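Local coordinates for protein alpha-1,3-glucanase (Bacillus circulans, PDB 5ZRU) that probably hydrolyses alpha-1,3-glucan, as a GH87-type enzyme of which this chain is the catalytic unit, and binds calcium and zinc ions, at residues V392-N403 with S416-D427. Numbering follows the deposited sequence.
Sequences VNNTFSYNTIEN and SGHKATHNLIVD
T395 to S397 runs parallel to K419 to T421, the short strand axes 4.6 Å apart, and T400 to E402 pairs likewise with L424 to V426. Residue n faces n+24: these are successive coils of the right-handed parallel beta-helix expected of the pectate-lyase-like D2 region. Between the strands both chains turn sharply at Y398 and H422, where phi is positive, and asparagines bridge the bend. N423 ND2 donates to F396 O at 2.9 Å, almost straight at 170°, while its OD1 takes the backbone N of N399. N399 stacks beside it in an asparagine ladder, amide planes 9° apart, and reaches on to S368 and V365 of the preceding coil. Before the first strand pair, N394 N donates to H418 ND1 in the imidazole plane, and NE2 on its far edge donates to G414 O.

Outside the bend, the Y398 and H422 rings are near parallel but slid apart. CB of H422 sits over the centre of the phenol ring, and Y398 OH over the imidazole, 3.4 Å above its plane. T421 OG1, turned between its backbone N and carbonyl carbon (chi1 73°), hydrogen-bonds to S397 OG (2.9 Å) and H422 ND1 (3.0 Å), helping hold the imidazole's rotation. An alanine in place of Y398 is likely to leave one imidazole face without its cover. I401 CB packs 4.3 Å from I425 CG2 and, on the same face, F396 CB 4.2 Å from A420 CB. The bend's buried amides are satisfied by backbone atoms of adjacent coils, while these apolar pairs line the interior.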
loop_
_atom_site.group_PDB
_atom_site.type_symbol
_atom_site.label_atom_id
_atom_site.label_comp_id
_atom_site.label_asym_id
_atom_site.label_seq_id
_atom_site.Cartn_x
_atom_site.Cartn_y
_atom_site.Cartn_z
ATOM N N VAL A 392 -21.414 -1.405 -0.827
ATOM C CA VAL A 392 -21.659 -2.843 -0.920
ATOM C C VAL A 392 -20.829 -3.476 -2.036
ATOM O O VAL A 392 -20.444 -2.818 -3.004
ATOM C CB VAL A 392 -23.154 -3.172 -1.155
ATOM C CG1 VAL A 392 -24.014 -2.671 0.003
ATOM C CG2 VAL A 392 -23.634 -2.601 -2.492
ATOM N N ASN A 393 -20.554 -4.775 -1.871
ATOM C CA ASN A 393 -20.020 -5.641 -2.929
ATOM C C ASN A 393 -18.684 -5.149 -3.491
ATOM O O ASN A 393 -18.455 -5.192 -4.699
ATOM C CB ASN A 393 -21.037 -5.804 -4.064
ATOM C CG ASN A 393 -22.401 -6.219 -3.566
ATOM O OD1 ASN A 393 -22.520 -6.849 -2.513
ATOM N ND2 ASN A 393 -23.449 -5.863 -4.322
ATOM N N ASN A 394 -17.779 -4.703 -2.625
ATOM C CA ASN A 394 -16.445 -4.344 -3.090
ATOM C C ASN A 394 -15.503 -5.542 -2.972
ATOM O O ASN A 394 -15.705 -6.435 -2.148
ATOM C CB ASN A 394 -15.902 -3.145 -2.309
ATOM C CG ASN A 394 -16.712 -1.883 -2.568
ATOM O OD1 ASN A 394 -17.055 -1.584 -3.711
ATOM N ND2 ASN A 394 -17.032 -1.149 -1.509
ATOM N N THR A 395 -14.478 -5.564 -3.823
ATOM C CA THR A 395 -13.597 -6.721 -3.961
ATOM C C THR A 395 -12.136 -6.290 -3.969
ATOM O O THR A 395 -11.755 -5.423 -4.760
ATOM C CB THR A 395 -13.879 -7.474 -5.260
ATOM O OG1 THR A 395 -15.247 -7.898 -5.282
ATOM C CG2 THR A 395 -12.934 -8.675 -5.396
ATOM N N PHE A 396 -11.321 -6.934 -3.134
ATOM C CA PHE A 396 -9.868 -6.747 -3.089
ATOM C C PHE A 396 -9.242 -8.111 -3.366
ATOM O O PHE A 396 -9.121 -8.927 -2.447
ATOM C CB PHE A 396 -9.394 -6.228 -1.719
ATOM C CG PHE A 396 -9.903 -4.851 -1.348
ATOM C CD1 PHE A 396 -10.030 -3.846 -2.298
ATOM C CD2 PHE A 396 -10.229 -4.563 -0.027
ATOM C CE1 PHE A 396 -10.496 -2.577 -1.933
ATOM C CE2 PHE A 396 -10.688 -3.300 0.344
ATOM C CZ PHE A 396 -10.826 -2.308 -0.604
ATOM N N SER A 397 -8.830 -8.377 -4.608
ATOM C CA SER A 397 -8.389 -9.728 -4.931
ATOM C C SER A 397 -7.115 -9.724 -5.761
ATOM O O SER A 397 -6.863 -8.807 -6.539
ATOM C CB SER A 397 -9.493 -10.514 -5.668
ATOM O OG SER A 397 -10.570 -10.770 -4.770
ATOM N N TYR A 398 -6.318 -10.781 -5.580
ATOM C CA TYR A 398 -5.091 -11.000 -6.357
ATOM C C TYR A 398 -4.094 -9.861 -6.172
ATOM O O TYR A 398 -3.441 -9.428 -7.121
ATOM C CB TYR A 398 -5.400 -11.211 -7.840
ATOM C CG TYR A 398 -6.152 -12.501 -8.094
ATOM C CD1 TYR A 398 -5.477 -13.715 -8.173
ATOM C CD2 TYR A 398 -7.536 -12.503 -8.231
ATOM C CE1 TYR A 398 -6.165 -14.903 -8.397
ATOM C CE2 TYR A 398 -8.230 -13.683 -8.456
ATOM C CZ TYR A 398 -7.541 -14.872 -8.529
ATOM O OH TYR A 398 -8.247 -16.033 -8.753
ATOM N N ASN A 399 -3.943 -9.394 -4.938
ATOM C CA ASN A 399 -3.004 -8.327 -4.625
ATOM C C ASN A 399 -1.888 -8.850 -3.737
ATOM O O ASN A 399 -2.070 -9.813 -2.988
ATOM C CB ASN A 399 -3.706 -7.164 -3.921
ATOM C CG ASN A 399 -4.827 -6.593 -4.749
ATOM O OD1 ASN A 399 -4.594 -6.074 -5.841
ATOM N ND2 ASN A 399 -6.066 -6.714 -4.252
ATOM N N THR A 400 -0.725 -8.214 -3.843
ATOM C CA THR A 400 0.395 -8.453 -2.943
ATOM C C THR A 400 0.572 -7.208 -2.088
ATOM O O THR A 400 0.883 -6.130 -2.607
ATOM C CB THR A 400 1.675 -8.778 -3.710
ATOM O OG1 THR A 400 1.483 -9.990 -4.451
ATOM C CG2 THR A 400 2.827 -8.964 -2.742
ATOM N N ILE A 401 0.367 -7.364 -0.787
ATOM C CA ILE A 401 0.248 -6.253 0.148
ATOM C C ILE A 401 1.361 -6.424 1.170
ATOM O O ILE A 401 1.294 -7.314 2.027
ATOM C CB ILE A 401 -1.137 -6.222 0.806
ATOM C CG1 ILE A 401 -2.201 -6.196 -0.300
ATOM C CG2 ILE A 401 -1.268 -5.014 1.756
ATOM C CD1 ILE A 401 -3.604 -6.410 0.178
ATOM N N GLU A 402 2.379 -5.571 1.086
ATOM C CA GLU A 402 3.629 -5.751 1.814
ATOM C C GLU A 402 3.984 -4.503 2.612
ATOM O O GLU A 402 3.712 -3.381 2.186
ATOM C CB GLU A 402 4.776 -6.056 0.845
ATOM C CG GLU A 402 4.640 -7.375 0.074
ATOM C CD GLU A 402 5.511 -7.407 -1.167
ATOM O OE1 GLU A 402 5.531 -6.398 -1.912
ATOM O OE2 GLU A 402 6.185 -8.435 -1.402
ATOM N N ASN A 403 4.610 -4.720 3.773
ATOM C CA ASN A 403 5.308 -3.680 4.537
ATOM C C ASN A 403 4.385 -2.570 5.034
ATOM O O ASN A 403 4.834 -1.445 5.255
ATOM C CB ASN A 403 6.461 -3.068 3.738
ATOM C CG ASN A 403 7.479 -4.102 3.301
ATOM O OD1 ASN A 403 7.627 -4.360 2.108
ATOM N ND2 ASN A 403 8.181 -4.700 4.259
ATOM N N SER A 416 -22.014 -4.377 3.120
ATOM C CA SER A 416 -22.438 -5.742 2.848
ATOM C C SER A 416 -21.719 -6.286 1.621
ATOM O O SER A 416 -21.412 -5.543 0.682
ATOM C CB SER A 416 -23.961 -5.793 2.645
ATOM O OG SER A 416 -24.401 -7.084 2.285
ATOM N N GLY A 417 -21.462 -7.591 1.635
ATOM C CA GLY A 417 -21.107 -8.328 0.426
ATOM C C GLY A 417 -19.684 -8.178 -0.076
ATOM O O GLY A 417 -19.397 -8.610 -1.198
ATOM N N HIS A 418 -18.791 -7.580 0.707
ATOM C CA HIS A 418 -17.411 -7.392 0.276
ATOM C C HIS A 418 -16.669 -8.718 0.288
ATOM O O HIS A 418 -16.997 -9.627 1.051
ATOM C CB HIS A 418 -16.692 -6.408 1.197
ATOM C CG HIS A 418 -17.473 -5.167 1.477
ATOM N ND1 HIS A 418 -17.963 -4.360 0.476
ATOM C CD2 HIS A 418 -17.837 -4.583 2.646
ATOM C CE1 HIS A 418 -18.600 -3.332 1.013
ATOM N NE2 HIS A 418 -18.546 -3.450 2.328
ATOM N N LYS A 419 -15.646 -8.831 -0.556
ATOM C CA LYS A 419 -14.795 -10.005 -0.482
ATOM C C LYS A 419 -13.350 -9.622 -0.745
ATOM O O LYS A 419 -13.062 -8.639 -1.424
ATOM C CB LYS A 419 -15.215 -11.099 -1.457
ATOM C CG LYS A 419 -14.939 -10.786 -2.902
ATOM C CD LYS A 419 -15.480 -11.932 -3.773
ATOM C CE LYS A 419 -15.564 -11.542 -5.236
ATOM N NZ LYS A 419 -15.889 -12.718 -6.095
ATOM N N ALA A 420 -12.447 -10.421 -0.194
ATOM C CA ALA A 420 -11.015 -10.244 -0.403
ATOM C C ALA A 420 -10.447 -11.638 -0.595
ATOM O O ALA A 420 -10.443 -12.436 0.348
ATOM C CB ALA A 420 -10.359 -9.520 0.777
ATOM N N THR A 421 -9.989 -11.947 -1.807
ATOM C CA THR A 421 -9.563 -13.310 -2.111
ATOM C C THR A 421 -8.248 -13.306 -2.878
ATOM O O THR A 421 -7.924 -12.354 -3.586
ATOM C CB THR A 421 -10.612 -14.082 -2.938
ATOM O OG1 THR A 421 -10.610 -13.582 -4.279
ATOM C CG2 THR A 421 -12.016 -13.942 -2.349
ATOM N N HIS A 422 -7.499 -14.397 -2.743
ATOM C CA HIS A 422 -6.294 -14.633 -3.542
ATOM C C HIS A 422 -5.228 -13.566 -3.300
ATOM O O HIS A 422 -4.499 -13.170 -4.210
ATOM C CB HIS A 422 -6.651 -14.750 -5.026
ATOM C CG HIS A 422 -7.519 -15.936 -5.317
ATOM N ND1 HIS A 422 -8.897 -15.870 -5.315
ATOM C CD2 HIS A 422 -7.206 -17.235 -5.543
ATOM C CE1 HIS A 422 -9.392 -17.069 -5.558
ATOM N NE2 HIS A 422 -8.390 -17.914 -5.708
ATOM N N ASN A 423 -5.100 -13.129 -2.055
ATOM C CA ASN A 423 -4.130 -12.103 -1.713
ATOM C C ASN A 423 -2.922 -12.713 -1.019
ATOM O O ASN A 423 -2.971 -13.821 -0.475
ATOM C CB ASN A 423 -4.768 -11.035 -0.819
ATOM C CG ASN A 423 -5.869 -10.287 -1.524
ATOM O OD1 ASN A 423 -5.648 -9.693 -2.580
ATOM N ND2 ASN A 423 -7.071 -10.319 -0.951
ATOM N N LEU A 424 -1.824 -11.968 -1.059
ATOM C CA LEU A 424 -0.597 -12.296 -0.343
ATOM C C LEU A 424 -0.254 -11.082 0.502
ATOM O O LEU A 424 -0.088 -9.979 -0.033
ATOM C CB LEU A 424 0.538 -12.634 -1.326
ATOM C CG LEU A 424 1.966 -12.852 -0.816
ATOM C CD1 LEU A 424 2.030 -14.028 0.158
ATOM C CD2 LEU A 424 2.916 -13.076 -2.002
ATOM N N ILE A 425 -0.196 -11.263 1.819
ATOM C CA ILE A 425 -0.052 -10.149 2.745
ATOM C C ILE A 425 1.128 -10.463 3.647
ATOM O O ILE A 425 1.083 -11.442 4.402
ATOM C CB ILE A 425 -1.332 -9.917 3.571
ATOM C CG1 ILE A 425 -2.555 -9.837 2.647
ATOM C CG2 ILE A 425 -1.210 -8.611 4.363
ATOM C CD1 ILE A 425 -3.898 -9.792 3.386
ATOM N N VAL A 426 2.179 -9.636 3.578
ATOM C CA VAL A 426 3.481 -9.977 4.153
ATOM C C VAL A 426 4.052 -8.793 4.930
ATOM O O VAL A 426 4.019 -7.654 4.456
ATOM C CB VAL A 426 4.475 -10.408 3.054
ATOM C CG1 VAL A 426 5.790 -10.912 3.673
ATOM C CG2 VAL A 426 3.861 -11.470 2.163
ATOM N N ASP A 427 4.588 -9.072 6.126
ATOM C CA ASP A 427 5.464 -8.140 6.851
ATOM C C ASP A 427 4.751 -6.861 7.312
ATOM O O ASP A 427 5.268 -5.757 7.150
ATOM C CB ASP A 427 6.690 -7.779 5.998
ATOM C CG ASP A 427 7.659 -8.929 5.847
ATOM O OD1 ASP A 427 7.656 -9.818 6.719
ATOM O OD2 ASP A 427 8.430 -8.932 4.862
HETATM O O HOH W 1 -24.570 -7.190 -0.436
HETATM O O HOH W 2 -17.756 -8.436 -3.522
HETATM O O HOH W 3 7.566 -3.839 6.982
#